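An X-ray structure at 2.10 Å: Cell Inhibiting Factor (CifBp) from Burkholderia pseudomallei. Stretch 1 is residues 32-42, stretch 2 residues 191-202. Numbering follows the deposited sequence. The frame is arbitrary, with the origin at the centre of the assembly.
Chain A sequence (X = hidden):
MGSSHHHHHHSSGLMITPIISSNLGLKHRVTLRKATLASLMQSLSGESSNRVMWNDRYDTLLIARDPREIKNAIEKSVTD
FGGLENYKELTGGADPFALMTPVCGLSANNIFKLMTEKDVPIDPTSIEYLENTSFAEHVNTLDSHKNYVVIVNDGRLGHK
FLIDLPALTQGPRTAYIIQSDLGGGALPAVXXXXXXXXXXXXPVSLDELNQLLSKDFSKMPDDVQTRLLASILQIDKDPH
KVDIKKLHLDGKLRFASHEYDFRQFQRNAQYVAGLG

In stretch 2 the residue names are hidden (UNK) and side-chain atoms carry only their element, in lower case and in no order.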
# COMPACT_ATOMS: atom_id res chain seq x y z
N LEU A 32 11.83 -11.44 -10.18
CA LEU A 32 12.16 -10.05 -10.54
C LEU A 32 11.38 -9.03 -9.68
O LEU A 32 11.92 -8.01 -9.26
CB LEU A 32 11.81 -9.80 -12.01
CG LEU A 32 12.68 -10.56 -13.05
CD1 LEU A 32 12.08 -10.40 -14.42
CD2 LEU A 32 14.08 -10.05 -13.01
N ARG A 33 10.09 -9.30 -9.51
CA ARG A 33 9.19 -8.51 -8.65
C ARG A 33 9.87 -8.35 -7.30
O ARG A 33 10.06 -7.23 -6.78
CB ARG A 33 7.85 -9.28 -8.53
CG ARG A 33 6.76 -8.58 -7.76
CD ARG A 33 5.45 -9.40 -7.67
NE ARG A 33 4.56 -8.71 -6.72
CZ ARG A 33 4.65 -8.79 -5.40
NH1 ARG A 33 5.51 -9.62 -4.81
NH2 ARG A 33 3.79 -8.08 -4.65
N LYS A 34 10.30 -9.47 -6.75
CA LYS A 34 10.94 -9.46 -5.42
C LYS A 34 12.17 -8.55 -5.38
O LYS A 34 12.33 -7.73 -4.45
CB LYS A 34 11.25 -10.90 -4.99
CG LYS A 34 12.11 -11.03 -3.73
CD LYS A 34 12.16 -12.50 -3.38
CE LYS A 34 13.34 -12.84 -2.49
NZ LYS A 34 13.14 -12.34 -1.10
N ALA A 35 13.03 -8.69 -6.39
CA ALA A 35 14.17 -7.80 -6.52
C ALA A 35 13.82 -6.32 -6.74
O ALA A 35 14.48 -5.48 -6.21
CB ALA A 35 15.13 -8.30 -7.65
N THR A 36 12.83 -6.01 -7.56
CA THR A 36 12.40 -4.63 -7.74
C THR A 36 11.95 -4.04 -6.38
O THR A 36 12.43 -2.97 -5.89
CB THR A 36 11.24 -4.55 -8.78
OG1 THR A 36 11.69 -5.03 -10.04
CG2 THR A 36 10.70 -3.12 -8.99
N LEU A 37 11.04 -4.76 -5.72
CA LEU A 37 10.54 -4.30 -4.43
C LEU A 37 11.70 -4.15 -3.46
O LEU A 37 11.77 -3.13 -2.79
CB LEU A 37 9.44 -5.23 -3.89
CG LEU A 37 8.10 -5.17 -4.65
CD1 LEU A 37 7.20 -6.37 -4.28
CD2 LEU A 37 7.34 -3.84 -4.52
N ALA A 38 12.64 -5.10 -3.41
CA ALA A 38 13.76 -4.99 -2.46
C ALA A 38 14.65 -3.76 -2.72
O ALA A 38 14.94 -3.02 -1.82
CB ALA A 38 14.64 -6.28 -2.44
N SER A 39 15.06 -3.53 -3.97
CA SER A 39 15.92 -2.37 -4.22
C SER A 39 15.14 -1.09 -3.98
O SER A 39 15.68 -0.16 -3.39
CB SER A 39 16.55 -2.40 -5.62
OG SER A 39 15.54 -2.39 -6.64
N LEU A 40 13.88 -1.04 -4.39
CA LEU A 40 13.02 0.11 -4.05
C LEU A 40 13.01 0.45 -2.57
O LEU A 40 13.28 1.62 -2.18
CB LEU A 40 11.58 -0.03 -4.58
CG LEU A 40 10.76 1.24 -4.22
CD1 LEU A 40 11.04 2.43 -5.16
CD2 LEU A 40 9.26 0.95 -4.13
N MET A 41 12.70 -0.54 -1.72
CA MET A 41 12.68 -0.31 -0.28
C MET A 41 14.03 0.16 0.31
O MET A 41 14.05 1.00 1.21
CB MET A 41 12.14 -1.50 0.52
CG MET A 41 10.72 -1.90 0.14
SD MET A 41 9.51 -0.73 0.72
CE MET A 41 8.85 0.01 -0.75
N GLN A 42 15.12 -0.41 -0.18
CA GLN A 42 16.45 -0.02 0.34
C GLN A 42 16.78 1.43 0.00
O GLN A 42 17.50 2.08 0.74
CB GLN A 42 17.57 -0.91 -0.27
CG GLN A 42 17.41 -2.40 -0.02
CD GLN A 42 18.28 -3.30 -0.93
OE1 GLN A 42 18.05 -4.51 -1.02
NE2 GLN A 42 19.29 -2.70 -1.59
N UNK A 191 5.87 -1.37 9.30
CA UNK A 191 6.45 -0.46 8.33
C UNK A 191 6.34 -1.16 6.96
O UNK A 191 6.47 -2.37 6.91
c UNK A 191 7.95 -0.25 8.66
c UNK A 191 11.63 0.35 8.98
c UNK A 191 9.61 0.51 10.41
n UNK A 191 10.61 1.04 9.49
n UNK A 191 12.48 0.97 8.16
c UNK A 191 8.19 0.67 9.86
n UNK A 191 11.82 -0.93 9.28
N UNK A 192 6.15 -0.41 5.88
CA UNK A 192 6.13 -1.05 4.53
C UNK A 192 7.46 -1.82 4.26
O UNK A 192 7.45 -2.95 3.76
c UNK A 192 5.77 -0.03 3.40
c UNK A 192 5.41 -0.75 2.12
c UNK A 192 6.91 1.04 3.18
N UNK A 193 8.60 -1.24 4.69
CA UNK A 193 9.90 -1.90 4.44
C UNK A 193 9.97 -3.28 5.07
O UNK A 193 10.47 -4.20 4.44
c UNK A 193 10.49 1.43 5.11
o UNK A 193 11.04 2.55 5.07
o UNK A 193 9.47 1.20 5.80
c UNK A 193 11.08 -1.06 4.93
c UNK A 193 11.13 0.34 4.27
N UNK A 194 9.51 -3.41 6.32
CA UNK A 194 9.54 -4.67 7.04
C UNK A 194 8.55 -5.62 6.40
O UNK A 194 8.85 -6.79 6.17
o UNK A 194 11.54 -3.91 8.88
o UNK A 194 10.11 -2.92 10.19
c UNK A 194 10.36 -3.72 9.27
c UNK A 194 9.23 -4.46 8.55
N UNK A 195 7.35 -5.12 6.10
CA UNK A 195 6.34 -5.96 5.47
C UNK A 195 6.87 -6.58 4.18
O UNK A 195 6.78 -7.81 3.95
c UNK A 195 3.80 -6.34 3.18
c UNK A 195 2.55 -7.88 4.21
c UNK A 195 3.15 -7.56 6.55
c UNK A 195 1.56 -9.27 5.86
c UNK A 195 5.03 -5.22 5.18
c UNK A 195 3.28 -7.18 5.20
c UNK A 195 2.28 -8.59 6.87
c UNK A 195 4.05 -6.17 4.54
n UNK A 195 2.90 -7.36 2.98
c UNK A 195 1.69 -8.93 4.53
N UNK A 196 7.41 -5.71 3.32
CA UNK A 196 7.93 -6.18 2.04
C UNK A 196 9.10 -7.15 2.28
O UNK A 196 9.17 -8.21 1.69
c UNK A 196 9.25 -5.49 -0.05
c UNK A 196 7.17 -3.07 -0.17
c UNK A 196 6.99 -4.37 0.60
c UNK A 196 8.30 -5.00 1.11
N UNK A 197 9.99 -6.84 3.20
CA UNK A 197 11.12 -7.74 3.43
C UNK A 197 10.73 -9.15 3.98
O UNK A 197 11.30 -10.16 3.57
c UNK A 197 12.09 -7.07 4.35
o UNK A 197 13.27 -7.86 4.39
N UNK A 198 9.75 -9.22 4.87
CA UNK A 198 9.34 -10.52 5.40
C UNK A 198 8.28 -11.23 4.60
O UNK A 198 8.33 -12.44 4.46
n UNK A 198 9.84 -9.77 11.27
c UNK A 198 8.85 -10.40 6.84
n UNK A 198 12.00 -10.49 11.68
c UNK A 198 9.94 -10.24 7.85
c UNK A 198 10.91 -10.50 10.92
c UNK A 198 9.78 -11.33 8.90
n UNK A 198 10.89 -11.25 9.82
N UNK A 199 7.30 -10.48 4.09
CA UNK A 199 6.13 -11.09 3.45
C UNK A 199 5.76 -10.60 2.02
O UNK A 199 4.72 -11.01 1.44
n UNK A 199 0.99 -13.78 4.81
c UNK A 199 4.96 -10.98 4.42
n UNK A 199 3.01 -13.00 5.50
c UNK A 199 5.23 -11.92 5.70
c UNK A 199 1.72 -13.12 5.71
n UNK A 199 1.12 -12.57 6.81
c UNK A 199 3.95 -12.28 6.41
N UNK A 200 6.61 -9.73 1.47
CA UNK A 200 6.36 -9.09 0.17
C UNK A 200 6.22 -10.08 -0.99
O UNK A 200 5.54 -9.78 -1.94
N UNK A 201 6.85 -11.26 -0.90
CA UNK A 201 6.73 -12.32 -1.94
C UNK A 201 6.09 -13.56 -1.40
O UNK A 201 6.29 -14.64 -1.93
c UNK A 201 8.10 -12.71 -2.50
o UNK A 201 8.89 -11.56 -2.68
N UNK A 202 5.31 -13.41 -0.35
CA UNK A 202 4.59 -14.51 0.25
C UNK A 202 3.21 -14.62 -0.30
O UNK A 202 2.35 -13.82 0.06
c UNK A 202 4.08 -15.48 2.52
o UNK A 202 4.08 -15.38 3.78
o UNK A 202 3.74 -16.52 1.87
c UNK A 202 4.48 -14.25 1.75
O HOH W 1 4.13 -7.81 -1.93
O HOH W 2 7.87 -11.14 -5.57

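Position 191 carries three carbons, a nitrogen, and a carbon bearing two more nitrogens: a guanidinium, hence Arg191. It sits at the N-cap position and stays clear of stretch 1.

Position 192 has three carbons, forked at the first, which fits Val192. One branch, CG1, lies 4.0 Å from Met41 SD.

At 193 three carbons end in two oxygens, the pattern of Glu193. Its CA is 3.9 Å from Met41 SD, and its CG 4.0 Å from the same sulfur, so the aliphatic part of an acidic side chain lines the methionine.

Position 194 has two carbons, the second with two oxygens, so it is Asp194. Its CA-to-CB bond points away from stretch 1, and its OD2 accepts a hydrogen bond from Arg191 NH1 at 2.8 Å, part of a salt bridge.

The fused five- and six-membered rings at 195, eight carbons and one nitrogen beyond CB, can only be Trp195, whose side chain is out of reach of stretch 1.

Position 196 holds four carbons, forked at the first with one arm two carbons long. This is Ile196, and its CA-to-CB bond points toward stretch 1: CD1 lies 3.4 Å from Met41 SD, and CG2 3.9 Å from Leu37 CB.

One carbon and one oxygen at 197 give Ser197, with no contact within 4.5 Å.

Positions 198 and 199 each repeat the guanidinium pattern, giving Arg198 and Arg199, both out of reach of stretch 1.

Position 200 has no side-chain atoms and is Gly200. An ideal CB would point toward stretch 1 but would clash with Ile196 O at 2.5 Å. Gly200 O accepts a hydrogen bond from Arg33 NH1 at 2.9 Å, nearly linear at 176°.

At 201, one carbon and one oxygen identify Ser201; its OG is 3.4 Å from Lys34 CB.

Two carbons and two terminal oxygens make 202 Asp202. Its CA-to-CB bond points away, and its OD2 pairs with Arg199 NE at 3.1 Å, across a type I turn from 199 to 202.

The helix axes run 152° apart in direction, close to antiparallel, and approach to 10.0 Å. Met41 SD therefore packs on Val192, Glu193 and Ile196, Leu37 CB on Ile196 CG2, and Arg33 meets Gly200 in the type I turn from Arg199 to Asp202. The pairs Met41-Val192, Met41-Ile196 and Leu37-Ile196 are apolar; the Arg33 contact is polar, with Gly200 O near the guanidinium plane. Water 1 accepts from Arg33 NH2 (2.8 Å) and donates to Gly200 O (2.4 Å), while water 2 joins Arg33 NH1 (2.9 Å) to Ser201 OG (3.1 Å). Together the stretches bury 408 Å².

Stretch 2, residues 191-202: RVEDWISRRGSD
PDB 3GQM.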